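Local coordinates for protein putative ring-cleaving dioxygenase MhqO (Bacillus subtilis subsp. subtilis, PDB 3OAJ) that is a putative iron-dependent extradiol dioxygenase that may cleave aromatic rings and so contribute to the degradation of aromatic compounds, at residues Ala3-His11 / Leu171-Arg179; Gly153-Pro164 / Ile195-Ile206. One frame throughout, in Å; residues are numbered along the deposited sequence.

From the N terminus, residues 3-11 lead into strand 9-16, and contact 1 closes a long loop of 159 residues by bringing them against 171-179, the end of helix 164-174 and the start of strand 178-183. Contact 2 closes a much shorter loop within that later part of the chain, joining strand 153-160 to strand 198-202 around the helix and two strands between them. The segments alternate along the sequence, so the two contacts cross rather than nest. Their centres lie about 13 Å apart, and Ile9 joins them: its N lies 2.9 Å from Gly196 O, a probable hydrogen bond, and its side chain packs on Phe154. Together they tie the N-terminal metal-site strand to the module at 153-202.

Contact 1. Residues Ala3-His11 / Leu171-Arg179; sequences AKKTMGIHH and LENIMGLER. With ZN (zinc ion), chain C.
Lys4 and Lys5 run across Gly176, in the turn that follows helix 164-174 of a βαβββ module of the vicinal oxygen chelate (VOC) fold. The tight part is backbone on backbone. Gly176 has positive phi and no side chain, which lets its CA approach Lys4 O to 3.3 Å, while Lys5 CA directs a nearly straight CA-H...O contact at Met175 O (159° at the hydrogen). Lys4 N donates to Ile174 O at 3.1 Å, and a weak hydrogen bond runs from Thr6 N to Met175 O. On the buried side, Thr6 CG2 meets Leu177 CD1 at 4.0 Å, and Thr6 OG1 bonds to Arg222 O. Lys4 NZ makes a salt bridge with Asp228, and its chain a cation-pi contact with Trp232, both on helix 226-238.

The solvent side is looser. Lys5 curls back through bends at chi3 (-61°) and chi4 (-82°), bringing NZ in the carbonyl plane onto a lone pair of Gly176 O at 3.1 Å. Exposed Ala3 brings CB to 3.4 Å from Ile174 O.

Farther along, strand 9-16 brings His11 to the metal site it shares with His218 and Glu266: NE2 binds zinc at 2.1 Å, and His11 ND1 donates in its own ring plane to His10 ND1 at 2.8 Å.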
ATOM      1  N   ALA A   3      -6.759  24.884   0.844  1.00 25.26           N
ATOM      2  CA  ALA A   3      -6.475  23.752  -0.095  1.00 24.66           C
ATOM      3  C   ALA A   3      -7.337  22.509   0.184  1.00 23.94           C
ATOM      4  O   ALA A   3      -8.516  22.630   0.529  1.00 25.03           O
ATOM      5  CB  ALA A   3      -4.975  23.406  -0.084  1.00 24.87           C
ATOM      6  N   LYS A   4      -6.753  21.326   0.038  1.00 22.10           N
ATOM      7  CA  LYS A   4      -7.502  20.065   0.130  1.00 21.04           C
ATOM      8  C   LYS A   4      -7.115  19.286   1.390  1.00 19.23           C
ATOM      9  O   LYS A   4      -6.143  19.644   2.062  1.00 18.79           O
ATOM     10  CB  LYS A   4      -7.241  19.216  -1.124  1.00 21.78           C
ATOM     11  CG  LYS A   4      -7.673  19.858  -2.453  1.00 23.13           C
ATOM     12  CD  LYS A   4      -9.183  19.797  -2.664  1.00 22.09           C
ATOM     13  CE  LYS A   4      -9.650  18.379  -2.989  1.00 22.46           C
ATOM     14  NZ  LYS A   4     -11.077  18.157  -2.590  1.00 21.92           N
ATOM     15  N   LYS A   5      -7.879  18.237   1.713  1.00 18.68           N
ATOM     16  CA  LYS A   5      -7.586  17.370   2.867  1.00 18.89           C
ATOM     17  C   LYS A   5      -7.944  15.904   2.617  1.00 18.30           C
ATOM     18  O   LYS A   5      -9.111  15.554   2.526  1.00 20.57           O
ATOM     19  CB  LYS A   5      -8.351  17.863   4.096  1.00 20.55           C
ATOM     20  CG  LYS A   5      -7.856  17.341   5.425  1.00 23.96           C
ATOM     21  CD  LYS A   5      -8.498  18.096   6.593  1.00 24.36           C
ATOM     22  CE  LYS A   5      -8.157  19.590   6.564  1.00 24.73           C
ATOM     23  NZ  LYS A   5      -6.820  19.891   7.162  1.00 26.19           N
ATOM     24  N   THR A   6      -6.940  15.042   2.543  1.00 15.45           N
ATOM     25  CA  THR A   6      -7.170  13.608   2.375  1.00 13.69           C
ATOM     26  C   THR A   6      -7.270  12.891   3.722  1.00 12.86           C
ATOM     27  O   THR A   6      -6.556  13.221   4.665  1.00 13.17           O
ATOM     28  CB  THR A   6      -6.049  12.972   1.522  1.00 12.68           C
ATOM     29  OG1 THR A   6      -6.299  11.570   1.343  1.00 12.17           O
ATOM     30  CG2 THR A   6      -4.666  13.135   2.185  1.00 13.04           C
ATOM     31  N   MET A   7      -8.128  11.883   3.806  1.00 12.47           N
ATOM     32  CA  MET A   7      -8.209  11.061   5.010  1.00 13.03           C
ATOM     33  C   MET A   7      -6.942  10.257   5.289  1.00 11.68           C
ATOM     34  O   MET A   7      -6.639   9.948   6.442  1.00 11.87           O
ATOM     35  CB  MET A   7      -9.408  10.121   4.924  1.00 15.70           C
ATOM     36  CG  MET A   7     -10.740  10.863   5.041  1.00 20.22           C
ATOM     37  SD  MET A   7     -11.021  11.381   6.745  1.00 23.20           S
ATOM     38  CE  MET A   7     -11.586   9.797   7.359  1.00 20.01           C
ATOM     39  N   GLY A   8      -6.179   9.964   4.244  1.00 10.58           N
ATOM     40  CA  GLY A   8      -4.992   9.119   4.427  1.00 10.13           C
ATOM     41  C   GLY A   8      -4.726   8.242   3.224  1.00  9.99           C
ATOM     42  O   GLY A   8      -5.312   8.445   2.150  1.00 10.86           O
ATOM     43  N   ILE A   9      -3.868   7.247   3.412  1.00 10.32           N
ATOM     44  CA  ILE A   9      -3.535   6.317   2.345  1.00  9.73           C
ATOM     45  C   ILE A   9      -4.778   5.493   1.935  1.00  8.54           C
ATOM     46  O   ILE A   9      -5.553   5.016   2.794  1.00  9.19           O
ATOM     47  CB  ILE A   9      -2.416   5.369   2.804  1.00  9.58           C
ATOM     48  CG1 ILE A   9      -1.120   6.147   3.115  1.00  9.65           C
ATOM     49  CG2 ILE A   9      -2.180   4.239   1.778  1.00  9.83           C
ATOM     50  CD1 ILE A   9      -0.089   5.334   3.920  1.00  9.49           C
ATOM     51  N   HIS A  10      -4.963   5.365   0.618  1.00  9.31           N
ATOM     52  CA  HIS A  10      -5.935   4.464   0.022  1.00 10.18           C
ATOM     53  C   HIS A  10      -5.281   3.096  -0.177  1.00 10.04           C
ATOM     54  O   HIS A  10      -5.746   2.102   0.355  1.00 10.80           O
ATOM     55  CB  HIS A  10      -6.464   5.052  -1.309  1.00 10.53           C
ATOM     56  CG  HIS A  10      -7.568   4.264  -1.936  1.00 10.57           C
ATOM     57  ND1 HIS A  10      -7.346   3.086  -2.619  1.00 10.86           N
ATOM     58  CD2 HIS A  10      -8.901   4.498  -2.010  1.00 10.53           C
ATOM     59  CE1 HIS A  10      -8.499   2.614  -3.061  1.00 11.04           C
ATOM     60  NE2 HIS A  10      -9.453   3.464  -2.734  1.00 10.45           N
ATOM     61  N   HIS A  11      -4.203   3.059  -0.956  1.00  9.90           N
ATOM     62  CA  HIS A  11      -3.447   1.819  -1.154  1.00  9.88           C
ATOM     63  C   HIS A  11      -2.014   2.182  -1.510  1.00  9.59           C
ATOM     64  O   HIS A  11      -1.712   3.341  -1.787  1.00  9.35           O
ATOM     65  CB  HIS A  11      -4.057   0.938  -2.266  1.00 10.39           C
ATOM     66  CG  HIS A  11      -4.050   1.561  -3.628  1.00  9.53           C
ATOM     67  ND1 HIS A  11      -5.076   2.363  -4.086  1.00  9.23           N
ATOM     68  CD2 HIS A  11      -3.161   1.465  -4.649  1.00  9.93           C
ATOM     69  CE1 HIS A  11      -4.821   2.730  -5.331  1.00  9.86           C
ATOM     70  NE2 HIS A  11      -3.662   2.208  -5.696  1.00 10.14           N
ATOM     71  N   LEU A 171       2.516  17.907   1.475  1.00 11.15           N
ATOM     72  CA  LEU A 171       1.750  17.164   2.468  1.00 11.79           C
ATOM     73  C   LEU A 171       0.977  18.085   3.400  1.00 12.13           C
ATOM     74  O   LEU A 171      -0.220  17.859   3.660  1.00 11.69           O
ATOM     75  CB  LEU A 171       2.694  16.272   3.269  1.00 12.05           C
ATOM     76  CG  LEU A 171       3.251  15.066   2.512  1.00 11.49           C
ATOM     77  CD1 LEU A 171       4.365  14.410   3.311  1.00 12.26           C
ATOM     78  CD2 LEU A 171       2.134  14.063   2.161  1.00 12.27           C
ATOM     79  N   GLU A 172       1.651  19.106   3.927  1.00 12.37           N
ATOM     80  CA  GLU A 172       1.038  19.958   4.951  1.00 13.16           C
ATOM     81  C   GLU A 172       0.088  20.987   4.347  1.00 13.74           C
ATOM     82  O   GLU A 172      -1.061  21.122   4.777  1.00 14.61           O
ATOM     83  CB  GLU A 172       2.110  20.669   5.775  1.00 13.14           C
ATOM     84  CG  GLU A 172       1.527  21.401   6.984  1.00 14.65           C
ATOM     85  CD  GLU A 172       2.584  22.005   7.885  1.00 14.11           C
ATOM     86  OE1 GLU A 172       3.782  21.688   7.714  1.00 16.00           O
ATOM     87  OE2 GLU A 172       2.212  22.789   8.787  1.00 15.77           O
ATOM     88  N   ASN A 173       0.566  21.698   3.337  1.00 13.93           N
ATOM     89  CA  ASN A 173      -0.094  22.927   2.904  1.00 14.14           C
ATOM     90  C   ASN A 173      -1.026  22.766   1.712  1.00 14.69           C
ATOM     91  O   ASN A 173      -1.905  23.594   1.506  1.00 15.26           O
ATOM     92  CB  ASN A 173       0.946  24.033   2.701  1.00 14.99           C
ATOM     93  CG  ASN A 173       1.800  24.236   3.939  1.00 14.05           C
ATOM     94  OD1 ASN A 173       1.271  24.333   5.057  1.00 15.74           O
ATOM     95  ND2 ASN A 173       3.115  24.279   3.759  1.00 16.38           N
ATOM     96  N   ILE A 174      -0.849  21.686   0.951  1.00 15.16           N
ATOM     97  CA  ILE A 174      -1.751  21.363  -0.151  1.00 15.60           C
ATOM     98  C   ILE A 174      -2.667  20.204   0.208  1.00 15.01           C
ATOM     99  O   ILE A 174      -3.866  20.231  -0.074  1.00 14.89           O
ATOM    100  CB  ILE A 174      -0.977  21.061  -1.459  1.00 17.04           C
ATOM    101  CG1 ILE A 174      -0.349  22.353  -1.988  1.00 20.60           C
ATOM    102  CG2 ILE A 174      -1.893  20.395  -2.512  1.00 19.34           C
ATOM    103  CD1 ILE A 174       0.107  22.284  -3.417  1.00 20.27           C
ATOM    104  N   MET A 175      -2.100  19.170   0.822  1.00 14.32           N
ATOM    105  CA  MET A 175      -2.860  17.960   1.079  1.00 14.20           C
ATOM    106  C   MET A 175      -3.528  17.928   2.445  1.00 13.95           C
ATOM    107  O   MET A 175      -4.272  16.997   2.745  1.00 14.14           O
ATOM    108  CB  MET A 175      -1.991  16.724   0.850  1.00 14.74           C
ATOM    109  CG  MET A 175      -1.672  16.524  -0.615  1.00 16.89           C
ATOM    110  SD  MET A 175      -0.461  15.223  -0.895  1.00 15.22           S
ATOM    111  CE  MET A 175      -1.375  13.751  -0.419  1.00 17.56           C
ATOM    112  N   GLY A 176      -3.246  18.936   3.270  1.00 13.46           N
ATOM    113  CA  GLY A 176      -3.967  19.107   4.529  1.00 13.79           C
ATOM    114  C   GLY A 176      -3.588  18.200   5.687  1.00 14.09           C
ATOM    115  O   GLY A 176      -4.329  18.112   6.674  1.00 15.43           O
ATOM    116  N   LEU A 177      -2.442  17.534   5.600  1.00 13.36           N
ATOM    117  CA  LEU A 177      -1.960  16.759   6.746  1.00 12.45           C
ATOM    118  C   LEU A 177      -1.434  17.699   7.832  1.00 12.49           C
ATOM    119  O   LEU A 177      -0.901  18.768   7.544  1.00 13.17           O
ATOM    120  CB  LEU A 177      -0.885  15.733   6.349  1.00 12.33           C
ATOM    121  CG  LEU A 177      -1.359  14.496   5.578  1.00 12.27           C
ATOM    122  CD1 LEU A 177      -1.578  14.757   4.097  1.00 12.85           C
ATOM    123  CD2 LEU A 177      -0.375  13.347   5.756  1.00 13.12           C
ATOM    124  N   GLU A 178      -1.611  17.294   9.083  1.00 12.89           N
ATOM    125  CA  GLU A 178      -1.134  18.078  10.216  1.00 13.51           C
ATOM    126  C   GLU A 178       0.310  17.706  10.551  1.00 12.28           C
ATOM    127  O   GLU A 178       0.639  16.525  10.663  1.00 12.78           O
ATOM    128  CB  GLU A 178      -2.040  17.808  11.416  1.00 16.55           C
ATOM    129  CG  GLU A 178      -1.803  18.682  12.636  1.00 26.91           C
ATOM    130  CD  GLU A 178      -2.832  18.417  13.726  1.00 22.59           C
ATOM    131  OE1 GLU A 178      -4.021  18.189  13.392  1.00 28.61           O
ATOM    132  OE2 GLU A 178      -2.451  18.431  14.916  1.00 29.01           O
ATOM    133  N   ARG A 179       1.162  18.708  10.713  1.00 12.20           N
ATOM    134  CA  ARG A 179       2.518  18.490  11.197  1.00 13.49           C
ATOM    135  C   ARG A 179       2.492  18.074  12.672  1.00 13.21           C
ATOM    136  O   ARG A 179       1.974  18.792  13.539  1.00 13.99           O
ATOM    137  CB  ARG A 179       3.366  19.752  11.006  1.00 16.30           C
ATOM    138  CG  ARG A 179       4.881  19.510  10.936  1.00 22.99           C
ATOM    139  CD  ARG A 179       5.611  20.788  11.310  1.00 22.32           C
ATOM    140  NE  ARG A 179       6.517  21.254  10.264  1.00 27.16           N
ATOM    141  CZ  ARG A 179       7.794  21.585  10.459  1.00 25.40           C
ATOM    142  NH1 ARG A 179       8.338  21.506  11.667  1.00 28.65           N
ATOM    143  NH2 ARG A 179       8.533  22.009   9.437  1.00 28.79           N
TER
HETATM  144 ZN    ZN C 500      -2.635   2.900  -7.390  0.70 17.63          ZN
HETATM  145  O   HOH W   1      -5.060  15.270   5.441  1.00 29.25           O

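Contact 2. Residues Gly153-Pro164 / Ile195-Ile206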
ATOM      1  N   GLY A 153      -4.533  -2.513   9.111  1.00 10.30           N
ATOM      2  CA  GLY A 153      -4.361  -1.731   7.880  1.00 10.66           C
ATOM      3  C   GLY A 153      -2.980  -1.110   7.933  1.00  9.79           C
ATOM      4  O   GLY A 153      -2.136  -1.543   8.722  1.00  9.39           O
ATOM      5  N   PHE A 154      -2.730  -0.104   7.093  1.00  9.92           N
ATOM      6  CA  PHE A 154      -1.486   0.649   7.203  1.00 10.00           C
ATOM      7  C   PHE A 154      -1.526   1.533   8.427  1.00 10.13           C
ATOM      8  O   PHE A 154      -2.550   2.141   8.716  1.00  9.99           O
ATOM      9  CB  PHE A 154      -1.260   1.561   5.992  1.00 10.08           C
ATOM     10  CG  PHE A 154      -1.169   0.831   4.691  1.00  9.77           C
ATOM     11  CD1 PHE A 154      -0.239  -0.186   4.516  1.00  9.66           C
ATOM     12  CD2 PHE A 154      -2.039   1.143   3.649  1.00 10.44           C
ATOM     13  CE1 PHE A 154      -0.161  -0.862   3.308  1.00  8.83           C
ATOM     14  CE2 PHE A 154      -1.976   0.468   2.443  1.00  9.83           C
ATOM     15  CZ  PHE A 154      -1.029  -0.532   2.265  1.00  9.67           C
ATOM     16  N   GLY A 155      -0.409   1.600   9.136  1.00 10.34           N
ATOM     17  CA  GLY A 155      -0.191   2.675  10.091  1.00 10.63           C
ATOM     18  C   GLY A 155       0.186   3.962   9.381  1.00 10.45           C
ATOM     19  O   GLY A 155       0.024   5.058   9.927  1.00 10.64           O
ATOM     20  N   GLY A 156       0.698   3.825   8.159  1.00 10.70           N
ATOM     21  CA  GLY A 156       1.211   4.948   7.384  1.00  9.52           C
ATOM     22  C   GLY A 156       2.365   4.464   6.531  1.00  9.30           C
ATOM     23  O   GLY A 156       2.386   3.299   6.128  1.00  9.46           O
ATOM     24  N   ALA A 157       3.320   5.347   6.287  1.00  9.27           N
ATOM     25  CA  ALA A 157       4.459   5.067   5.424  1.00  9.38           C
ATOM     26  C   ALA A 157       5.565   6.061   5.699  1.00  9.67           C
ATOM     27  O   ALA A 157       5.319   7.149   6.254  1.00  9.70           O
ATOM     28  CB  ALA A 157       4.049   5.124   3.933  1.00 10.57           C
ATOM     29  N   THR A 158       6.775   5.687   5.281  1.00  9.96           N
ATOM     30  CA  THR A 158       7.938   6.567   5.360  1.00 10.28           C
ATOM     31  C   THR A 158       8.382   6.880   3.935  1.00 10.66           C
ATOM     32  O   THR A 158       8.637   5.970   3.156  1.00 11.83           O
ATOM     33  CB  THR A 158       9.107   5.903   6.151  1.00 10.82           C
ATOM     34  OG1 THR A 158       8.679   5.691   7.509  1.00 11.83           O
ATOM     35  CG2 THR A 158      10.374   6.796   6.116  1.00 13.22           C
ATOM     36  N   LEU A 159       8.410   8.167   3.599  1.00 11.09           N
ATOM     37  CA  LEU A 159       8.743   8.637   2.257  1.00 10.97           C
ATOM     38  C   LEU A 159      10.191   9.053   2.156  1.00 11.30           C
ATOM     39  O   LEU A 159      10.716   9.726   3.039  1.00 11.42           O
ATOM     40  CB  LEU A 159       7.856   9.831   1.873  1.00 11.52           C
ATOM     41  CG  LEU A 159       6.347   9.626   2.092  1.00 12.14           C
ATOM     42  CD1 LEU A 159       5.562  10.874   1.674  1.00 12.61           C
ATOM     43  CD2 LEU A 159       5.851   8.398   1.340  1.00 12.97           C
ATOM     44  N   LEU A 160      10.820   8.651   1.055  1.00 11.38           N
ATOM     45  CA  LEU A 160      12.173   9.068   0.699  1.00 11.92           C
ATOM     46  C   LEU A 160      12.048  10.011  -0.489  1.00 11.95           C
ATOM     47  O   LEU A 160      11.711   9.601  -1.588  1.00 12.61           O
ATOM     48  CB  LEU A 160      13.022   7.858   0.318  1.00 12.61           C
ATOM     49  CG  LEU A 160      13.020   6.679   1.296  1.00 11.40           C
ATOM     50  CD1 LEU A 160      13.882   5.547   0.743  1.00 14.02           C
ATOM     51  CD2 LEU A 160      13.541   7.106   2.669  1.00 13.88           C
ATOM     52  N   SER A 161      12.277  11.291  -0.236  1.00 11.91           N
ATOM     53  CA  SER A 161      12.065  12.333  -1.230  1.00 12.19           C
ATOM     54  C   SER A 161      13.389  12.912  -1.733  1.00 13.00           C
ATOM     55  O   SER A 161      14.320  13.123  -0.945  1.00 13.72           O
ATOM     56  CB  SER A 161      11.211  13.448  -0.611  1.00 12.15           C
ATOM     57  OG  SER A 161      11.157  14.583  -1.454  1.00 12.55           O
ATOM     58  N   GLU A 162      13.481  13.181  -3.034  1.00 13.35           N
ATOM     59  CA  GLU A 162      14.655  13.878  -3.566  1.00 14.04           C
ATOM     60  C   GLU A 162      14.703  15.328  -3.077  1.00 14.55           C
ATOM     61  O   GLU A 162      15.771  15.929  -3.029  1.00 15.50           O
ATOM     62  CB  GLU A 162      14.684  13.852  -5.092  1.00 15.03           C
ATOM     63  CG  GLU A 162      14.957  12.481  -5.699  1.00 18.30           C
ATOM     64  CD  GLU A 162      15.152  12.541  -7.203  1.00 16.97           C
ATOM     65  OE1 GLU A 162      15.425  13.640  -7.736  1.00 18.67           O
ATOM     66  OE2 GLU A 162      15.038  11.481  -7.844  1.00 19.58           O
ATOM     67  N   GLN A 163      13.541  15.871  -2.718  1.00 14.47           N
ATOM     68  CA  GLN A 163      13.411  17.262  -2.270  1.00 14.68           C
ATOM     69  C   GLN A 163      12.450  17.361  -1.084  1.00 13.55           C
ATOM     70  O   GLN A 163      11.305  17.773  -1.242  1.00 12.37           O
ATOM     71  CB  GLN A 163      12.911  18.152  -3.407  1.00 16.67           C
ATOM     72  CG  GLN A 163      13.873  18.310  -4.575  1.00 21.62           C
ATOM     73  CD  GLN A 163      13.462  19.463  -5.453  1.00 19.79           C
ATOM     74  OE1 GLN A 163      13.613  20.631  -5.084  1.00 22.80           O
ATOM     75  NE2 GLN A 163      12.905  19.147  -6.609  1.00 22.84           N
ATOM     76  N   PRO A 164      12.912  16.959   0.109  1.00 13.74           N
ATOM     77  CA  PRO A 164      12.008  16.835   1.254  1.00 13.69           C
ATOM     78  C   PRO A 164      11.265  18.130   1.626  1.00 14.00           C
ATOM     79  O   PRO A 164      10.133  18.048   2.097  1.00 13.73           O
ATOM     80  CB  PRO A 164      12.936  16.390   2.390  1.00 14.30           C
ATOM     81  CG  PRO A 164      14.077  15.737   1.712  1.00 20.89           C
ATOM     82  CD  PRO A 164      14.264  16.455   0.419  1.00 14.13           C
ATOM     83  N   ILE A 195      -6.715   5.419   9.962  1.00 12.58           N
ATOM     84  CA  ILE A 195      -5.904   4.338   9.414  1.00 12.22           C
ATOM     85  C   ILE A 195      -5.107   4.932   8.259  1.00 10.86           C
ATOM     86  O   ILE A 195      -5.535   5.930   7.668  1.00 11.46           O
ATOM     87  CB  ILE A 195      -6.822   3.138   8.961  1.00 12.85           C
ATOM     88  CG1 ILE A 195      -6.040   1.842   8.735  1.00 12.56           C
ATOM     89  CG2 ILE A 195      -7.706   3.487   7.783  1.00 12.72           C
ATOM     90  CD1 ILE A 195      -5.513   1.183  10.014  1.00 13.55           C
ATOM     91  N   GLY A 196      -3.941   4.365   7.961  1.00 10.64           N
ATOM     92  CA  GLY A 196      -3.107   4.853   6.851  1.00 10.71           C
ATOM     93  C   GLY A 196      -2.778   6.323   7.029  1.00 10.23           C
ATOM     94  O   GLY A 196      -2.749   7.102   6.056  1.00 10.17           O
ATOM     95  N   ASN A 197      -2.490   6.713   8.271  1.00  9.91           N
ATOM     96  CA  ASN A 197      -2.581   8.127   8.630  1.00  9.78           C
ATOM     97  C   ASN A 197      -1.328   8.785   9.188  1.00  9.86           C
ATOM     98  O   ASN A 197      -1.299  10.011   9.344  1.00 11.15           O
ATOM     99  CB  ASN A 197      -3.765   8.349   9.579  1.00 10.93           C
ATOM    100  CG  ASN A 197      -3.686   7.509  10.829  1.00 11.57           C
ATOM    101  OD1 ASN A 197      -2.859   6.617  10.946  1.00 11.44           O
ATOM    102  ND2 ASN A 197      -4.599   7.760  11.755  1.00 13.69           N
ATOM    103  N   VAL A 198      -0.307   7.999   9.494  1.00  9.49           N
ATOM    104  CA  VAL A 198       0.923   8.559  10.051  1.00  9.78           C
ATOM    105  C   VAL A 198       2.031   8.505   8.996  1.00 10.45           C
ATOM    106  O   VAL A 198       2.546   7.428   8.652  1.00 11.03           O
ATOM    107  CB  VAL A 198       1.347   7.836  11.367  1.00  9.07           C
ATOM    108  CG1 VAL A 198       2.633   8.445  11.904  1.00 10.83           C
ATOM    109  CG2 VAL A 198       0.232   7.913  12.428  1.00 11.22           C
ATOM    110  N   ILE A 199       2.352   9.671   8.465  1.00  9.69           N
ATOM    111  CA  ILE A 199       3.274   9.777   7.334  1.00  9.46           C
ATOM    112  C   ILE A 199       4.600  10.413   7.754  1.00 10.32           C
ATOM    113  O   ILE A 199       4.631  11.584   8.111  1.00 10.67           O
ATOM    114  CB  ILE A 199       2.617  10.577   6.169  1.00 10.29           C
ATOM    115  CG1 ILE A 199       1.191  10.075   5.860  1.00 10.93           C
ATOM    116  CG2 ILE A 199       3.527  10.586   4.939  1.00 11.29           C
ATOM    117  CD1 ILE A 199       1.080   8.560   5.497  1.00 11.25           C
ATOM    118  N   ASP A 200       5.668   9.628   7.732  1.00 10.25           N
ATOM    119  CA  ASP A 200       6.996  10.092   8.086  1.00 10.78           C
ATOM    120  C   ASP A 200       7.749  10.408   6.814  1.00 11.10           C
ATOM    121  O   ASP A 200       7.616   9.693   5.811  1.00 13.16           O
ATOM    122  CB  ASP A 200       7.747   9.039   8.906  1.00 12.13           C
ATOM    123  CG  ASP A 200       7.134   8.846  10.281  1.00 13.12           C
ATOM    124  OD1 ASP A 200       6.835   9.881  10.917  1.00 13.80           O
ATOM    125  OD2 ASP A 200       6.925   7.688  10.708  1.00 12.71           O
ATOM    126  N   LEU A 201       8.480  11.516   6.848  1.00 10.74           N
ATOM    127  CA  LEU A 201       9.270  11.967   5.716  1.00 11.68           C
ATOM    128  C   LEU A 201      10.707  12.091   6.199  1.00 12.66           C
ATOM    129  O   LEU A 201      10.993  12.813   7.161  1.00 13.29           O
ATOM    130  CB  LEU A 201       8.727  13.307   5.188  1.00 12.76           C
ATOM    131  CG  LEU A 201       9.558  14.101   4.176  1.00 13.51           C
ATOM    132  CD1 LEU A 201       9.730  13.353   2.853  1.00 13.50           C
ATOM    133  CD2 LEU A 201       8.904  15.452   3.925  1.00 13.49           C
ATOM    134  N   LYS A 202      11.608  11.378   5.530  1.00 13.64           N
ATOM    135  CA  LYS A 202      13.025  11.447   5.828  1.00 15.93           C
ATOM    136  C   LYS A 202      13.571  12.785   5.336  1.00 17.89           C
ATOM    137  O   LYS A 202      13.273  13.228   4.225  1.00 17.69           O
ATOM    138  CB  LYS A 202      13.768  10.266   5.193  1.00 17.10           C
ATOM    139  CG  LYS A 202      15.199  10.108   5.703  1.00 18.76           C
ATOM    140  CD  LYS A 202      15.769   8.749   5.331  1.00 19.27           C
ATOM    141  CE  LYS A 202      17.263   8.646   5.662  1.00 19.84           C
ATOM    142  NZ  LYS A 202      17.585   8.751   7.107  1.00 20.62           N
ATOM    143  N   LEU A 203      14.357  13.437   6.181  1.00 19.76           N
ATOM    144  CA  LEU A 203      14.766  14.808   5.898  1.00 22.03           C
ATOM    145  C   LEU A 203      16.079  14.918   5.145  1.00 23.38           C
ATOM    146  O   LEU A 203      16.394  15.981   4.601  1.00 23.71           O
ATOM    147  CB  LEU A 203      14.768  15.645   7.172  1.00 23.39           C
ATOM    148  CG  LEU A 203      13.333  15.980   7.607  1.00 24.59           C
ATOM    149  CD1 LEU A 203      13.317  16.517   9.010  1.00 24.67           C
ATOM    150  CD2 LEU A 203      12.656  16.954   6.648  1.00 24.44           C
ATOM    151  N   THR A 204      16.843  13.832   5.121  1.00 24.43           N
ATOM    152  CA  THR A 204      18.096  13.826   4.374  1.00 26.16           C
ATOM    153  C   THR A 204      18.042  12.811   3.231  1.00 26.75           C
ATOM    154  O   THR A 204      17.852  11.614   3.472  1.00 26.43           O
ATOM    155  CB  THR A 204      19.335  13.591   5.276  1.00 27.31           C
ATOM    156  OG1 THR A 204      19.268  12.297   5.879  1.00 32.29           O
ATOM    157  CG2 THR A 204      19.436  14.658   6.360  1.00 31.47           C
ATOM    158  N   PRO A 205      18.185  13.295   1.978  1.00 27.67           N
ATOM    159  CA  PRO A 205      18.270  12.422   0.798  1.00 28.43           C
ATOM    160  C   PRO A 205      19.372  11.364   0.925  1.00 29.50           C
ATOM    161  O   PRO A 205      20.486  11.683   1.348  1.00 29.74           O
ATOM    162  CB  PRO A 205      18.600  13.399  -0.334  1.00 28.37           C
ATOM    163  CG  PRO A 205      18.006  14.698   0.104  1.00 29.25           C
ATOM    164  CD  PRO A 205      18.147  14.724   1.605  1.00 27.94           C
ATOM    165  N   ILE A 206      19.046  10.120   0.568  1.00 30.42           N
ATOM    166  CA  ILE A 206      19.998   8.997   0.617  1.00 31.37           C
ATOM    167  C   ILE A 206      20.430   8.488  -0.761  1.00 31.86           C
ATOM    168  O   ILE A 206      20.958   7.379  -0.881  1.00 32.45           O
ATOM    169  CB  ILE A 206      19.449   7.789   1.430  1.00 31.74           C
ATOM    170  CG1 ILE A 206      18.120   7.271   0.842  1.00 33.28           C
ATOM    171  CG2 ILE A 206      19.345   8.146   2.911  1.00 33.50           C
ATOM    172  CD1 ILE A 206      17.879   5.791   1.062  1.00 32.03           C
TER
HETATM  173  O   HOH W   2      13.690  12.010   1.969  1.00 28.25           O
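The flat carbonyl group of Phe154 takes Gly196 N at its oxygen from above the plane, 39° out of it, at 2.7 Å, and Ile195 CD1 presses on the same oxygen. The ring of Phe154 turns from the contact to meet Tyr85 with the two planes inclined; across the contact its CB touches Gly196 CA. The Asn197 amide sets OD1 beside Gly155 O as two acceptors without a bond, and its ND2 is held by Gly193 and Glu134. Gly155 O accepts Val198 N in the carbonyl plane at 3.0 Å.

Gly155 and Gly156 form a classic beta bulge against Ser84 on the neighbouring strand 79-87; beyond it strands 153-160 and 198-202 run parallel, 17° apart. Gly156, without a side chain, lets its CA come 3.1 Å from Val198 O. Leu159 N donates to Asp200 O at 2.8 Å, and Lys202 N approaches Leu159 O almost head-on.

On one face Leu159 CD1 meets Ile199 CG2 at 3.9 Å. Leu201, its CG anti to the backbone N (chi1 168°), spreads CD1 over Ser161 CB and CD2 against Pro164 O at 3.4 Å. On the other, Thr158 OG1 lies against Asp200 CB, and the buried Asp200 carboxylate is shared by Arg188 and Arg111.

Past the strands, Pro164 CG packs on Lys202 O at 3.6 Å. Parallel pairing of first and last strands is characteristic of a VOC βαβββ module.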